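Local coordinates for uncharacterized protein (Bacteroides fragilis, PDB 3NNG), which is of unknown function but contains a calcium-bound F5/8 type C domain, a fold that in relatives often binds carbohydrates or other cell-surface ligands, at residues 74-80 against 122-128. The protein carries 1 engineered substitution. Residues are numbered along the deposited sequence; the frame is centred on the assembly and turned at random.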
ATOM      1  N   LEU A  74       9.010   9.501  -5.292  1.00 17.42           N
ATOM      2  CA  LEU A  74       7.697   8.854  -5.339  1.00 20.28           C
ATOM      3  C   LEU A  74       6.630   9.714  -5.998  1.00 23.18           C
ATOM      4  O   LEU A  74       6.295  10.785  -5.483  1.00 18.95           O
ATOM      5  CB  LEU A  74       7.258   8.507  -3.916  1.00 18.02           C
ATOM      6  CG  LEU A  74       5.916   7.806  -3.762  1.00 19.42           C
ATOM      7  CD1 LEU A  74       5.925   6.511  -4.579  1.00 16.23           C
ATOM      8  CD2 LEU A  74       5.627   7.527  -2.285  1.00 14.62           C
ATOM      9  N   THR A  75       6.076   9.234  -7.115  1.00 16.04           N
ATOM     10  CA  THR A  75       5.049   9.991  -7.836  1.00 15.95           C
ATOM     11  C   THR A  75       3.620   9.549  -7.496  1.00 22.82           C
ATOM     12  O   THR A  75       2.658  10.258  -7.766  1.00 18.24           O
ATOM     13  CB  THR A  75       5.267   9.960  -9.374  1.00 27.75           C
ATOM     14  OG1 THR A  75       4.365  10.881  -9.998  1.00 45.30           O
ATOM     15  CG2 THR A  75       5.026   8.562  -9.944  1.00 12.87           C
ATOM     16  N   GLY A  76       3.481   8.383  -6.888  1.00 22.05           N
ATOM     17  CA  GLY A  76       2.167   7.925  -6.480  1.00 19.82           C
ATOM     18  C   GLY A  76       2.226   6.461  -6.121  1.00 21.64           C
ATOM     19  O   GLY A  76       3.305   5.869  -6.120  1.00 16.45           O
ATOM     20  N   PHE A  77       1.071   5.870  -5.821  1.00 18.11           N
ATOM     21  CA  PHE A  77       1.018   4.442  -5.592  1.00 11.58           C
ATOM     22  C   PHE A  77      -0.313   3.910  -6.105  1.00 20.51           C
ATOM     23  O   PHE A  77      -1.196   4.676  -6.513  1.00 16.32           O
ATOM     24  CB  PHE A  77       1.196   4.135  -4.100  1.00 10.36           C
ATOM     25  CG  PHE A  77       0.035   4.553  -3.262  1.00 16.90           C
ATOM     26  CD1 PHE A  77      -0.106   5.875  -2.857  1.00 26.69           C
ATOM     27  CD2 PHE A  77      -0.927   3.636  -2.894  1.00 17.19           C
ATOM     28  CE1 PHE A  77      -1.192   6.268  -2.087  1.00 22.62           C
ATOM     29  CE2 PHE A  77      -2.018   4.013  -2.137  1.00 16.30           C
ATOM     30  CZ  PHE A  77      -2.149   5.335  -1.725  1.00 26.40           C
ATOM     31  N   SER A  78      -0.459   2.593  -6.083  1.00 19.15           N
ATOM     32  CA  SER A  78      -1.691   1.968  -6.517  1.00 20.36           C
ATOM     33  C   SER A  78      -1.970   0.738  -5.689  1.00 22.33           C
ATOM     34  O   SER A  78      -1.042   0.038  -5.261  1.00 23.24           O
ATOM     35  CB  SER A  78      -1.602   1.573  -7.990  1.00 15.54           C
ATOM     36  OG  SER A  78      -0.780   0.429  -8.140  1.00 16.49           O
ATOM     37  N   VAL A  79      -3.259   0.472  -5.486  1.00 18.65           N
ATOM     38  CA  VAL A  79      -3.707  -0.698  -4.752  1.00 10.59           C
ATOM     39  C   VAL A  79      -4.824  -1.376  -5.547  1.00 18.28           C
ATOM     40  O   VAL A  79      -5.478  -0.738  -6.379  1.00 16.39           O
ATOM     41  CB  VAL A  79      -4.171  -0.317  -3.315  1.00  8.63           C
ATOM     42  CG1 VAL A  79      -3.000   0.253  -2.514  1.00  6.47           C
ATOM     43  CG2 VAL A  79      -5.313   0.703  -3.348  1.00  8.55           C
ATOM     44  N   THR A  80      -5.014  -2.673  -5.311  1.00 18.63           N
ATOM     45  CA  THR A  80      -6.108  -3.435  -5.916  1.00 17.53           C
ATOM     46  C   THR A  80      -7.116  -3.833  -4.840  1.00 14.14           C
ATOM     47  O   THR A  80      -6.950  -3.490  -3.666  1.00 16.18           O
ATOM     48  CB  THR A  80      -5.587  -4.731  -6.574  1.00 17.05           C
ATOM     49  OG1 THR A  80      -4.975  -5.558  -5.574  1.00 19.97           O
ATOM     50  CG2 THR A  80      -4.544  -4.410  -7.673  1.00 17.75           C
ATOM     51  N   ASP A 122      -8.301  -4.658 -11.551  1.00 19.79           N
ATOM     52  CA  ASP A 122      -7.755  -3.360 -11.934  1.00 22.96           C
ATOM     53  C   ASP A 122      -7.347  -2.545 -10.703  1.00 21.09           C
ATOM     54  O   ASP A 122      -8.122  -2.432  -9.761  1.00 27.48           O
ATOM     55  CB  ASP A 122      -8.790  -2.581 -12.753  1.00 24.27           C
ATOM     56  CG  ASP A 122      -8.155  -1.572 -13.698  1.00 33.81           C
ATOM     57  OD1 ASP A 122      -7.230  -1.953 -14.443  1.00 36.83           O
ATOM     58  OD2 ASP A 122      -8.598  -0.401 -13.707  1.00 31.34           O
ATOM     59  N   PRO A 123      -6.123  -1.980 -10.710  1.00 23.76           N
ATOM     60  CA  PRO A 123      -5.706  -1.108  -9.606  1.00 17.59           C
ATOM     61  C   PRO A 123      -6.297   0.286  -9.741  1.00 18.28           C
ATOM     62  O   PRO A 123      -6.733   0.662 -10.817  1.00 19.99           O
ATOM     63  CB  PRO A 123      -4.181  -1.038  -9.743  1.00 21.98           C
ATOM     64  CG  PRO A 123      -3.837  -1.703 -11.041  1.00 23.81           C
ATOM     65  CD  PRO A 123      -5.096  -2.075 -11.760  1.00 18.23           C
ATOM     66  N   GLN A 124      -6.330   1.022  -8.637  1.00 19.58           N
ATOM     67  CA  GLN A 124      -6.629   2.440  -8.662  1.00 18.97           C
ATOM     68  C   GLN A 124      -5.365   3.159  -8.232  1.00 16.20           C
ATOM     69  O   GLN A 124      -4.606   2.657  -7.406  1.00 19.15           O
ATOM     70  CB  GLN A 124      -7.798   2.785  -7.733  1.00 19.59           C
ATOM     71  CG  GLN A 124      -9.112   2.173  -8.175  1.00 20.35           C
ATOM     72  CD  GLN A 124     -10.223   2.432  -7.201  1.00 23.42           C
ATOM     73  OE1 GLN A 124     -10.424   3.562  -6.748  1.00 22.70           O
ATOM     74  NE2 GLN A 124     -10.960   1.384  -6.861  1.00 27.12           N
ATOM     75  N   TYR A 125      -5.151   4.341  -8.798  1.00 14.79           N
ATOM     76  CA  TYR A 125      -3.899   5.047  -8.664  1.00 20.89           C
ATOM     77  C   TYR A 125      -4.083   6.297  -7.820  1.00 27.32           C
ATOM     78  O   TYR A 125      -5.044   7.045  -7.993  1.00 22.79           O
ATOM     79  CB  TYR A 125      -3.360   5.390 -10.051  1.00 15.47           C
ATOM     80  CG  TYR A 125      -3.176   4.171 -10.926  1.00 18.23           C
ATOM     81  CD1 TYR A 125      -1.951   3.511 -10.985  1.00 17.06           C
ATOM     82  CD2 TYR A 125      -4.225   3.673 -11.684  1.00 25.86           C
ATOM     83  CE1 TYR A 125      -1.786   2.398 -11.773  1.00 22.91           C
ATOM     84  CE2 TYR A 125      -4.066   2.556 -12.476  1.00 20.94           C
ATOM     85  CZ  TYR A 125      -2.848   1.926 -12.516  1.00 25.30           C
ATOM     86  OH  TYR A 125      -2.681   0.812 -13.304  1.00 37.68           O
ATOM     87  N   ALA A 126      -3.173   6.512  -6.882  1.00 19.79           N
ATOM     88  CA  ALA A 126      -3.252   7.703  -6.057  1.00 24.03           C
ATOM     89  C   ALA A 126      -1.969   8.496  -6.251  1.00 21.36           C
ATOM     90  O   ALA A 126      -0.882   8.020  -5.930  1.00 20.87           O
ATOM     91  CB  ALA A 126      -3.453   7.338  -4.600  1.00 22.37           C
ATOM     92  N   ALA A 127      -2.109   9.697  -6.803  1.00 17.92           N
ATOM     93  CA  ALA A 127      -0.973  10.556  -7.102  1.00 23.77           C
ATOM     94  C   ALA A 127      -0.354  11.158  -5.840  1.00 29.76           C
ATOM     95  O   ALA A 127      -1.057  11.516  -4.894  1.00 26.32           O
ATOM     96  CB  ALA A 127      -1.401  11.667  -8.073  1.00 20.77           C
ATOM     97  N   ILE A 128       0.973  11.249  -5.833  1.00 33.94           N
ATOM     98  CA  ILE A 128       1.695  11.970  -4.792  1.00 25.00           C
ATOM     99  C   ILE A 128       2.288  13.224  -5.430  1.00 24.24           C
ATOM    100  O   ILE A 128       3.151  13.145  -6.320  1.00 22.70           O
ATOM    101  CB  ILE A 128       2.826  11.123  -4.191  1.00 27.21           C
ATOM    102  CG1 ILE A 128       2.276   9.836  -3.583  1.00 22.76           C
ATOM    103  CG2 ILE A 128       3.589  11.923  -3.128  1.00 26.33           C
ATOM    104  CD1 ILE A 128       1.563  10.049  -2.292  1.00 31.74           C
TER
HETATM  105  O   HOH W   1       2.694  13.049  -9.098  1.00 30.59           O
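The methyl group of Ala126 sits over one face of the Phe77 ring in a CH-pi contact, with CB 4.0 Å from the ring centroid and nearest to CE1. Phe77 CG stands between its own backbone N and carbonyl carbon (chi1 70°), which turns the ring back over the neighbouring strand, while Val79 CG1 meets its edge in plane. Beneath the ring, Phe77 and Ala126 form a hydrogen-bonded antiparallel pair; the bond from Ala126 N to Phe77 O is short at 2.7 Å and almost straight. Two residues along, Val79 and Gln124 repeat the hydrogen-bonded pairing, with a longer 3.2 Å bond from Val79 N to Gln124 O. These strands belong to the antiparallel beta sandwich of the F5/8 type C, or discoidin, fold, and strand 148-159 flanks 74-79 on its other edge, its Leu156 packing on Phe77. The alternate residues face the other way: Ser78 CB lies obliquely 3.6 Å from Tyr125 CD1, and Ser78 OG is hydrogen-bonded to Tyr157 OH. Gly76 backbone angles call for glycine; a CB, on the Tyr125 face, would hit Ala126 O. On the opposite face Ile128 CG1 presses to 3.5 Å from Gly76 CA. Ile128 N reaches Thr75 O from above the carbonyl plane, 48° out of it, and a water joins Thr75 OG1 to Ile128 O. Toward the calcium end, the Thr80 side chain lies aslant the Pro123 ring, CG2 4.0 Å from Pro123 CB.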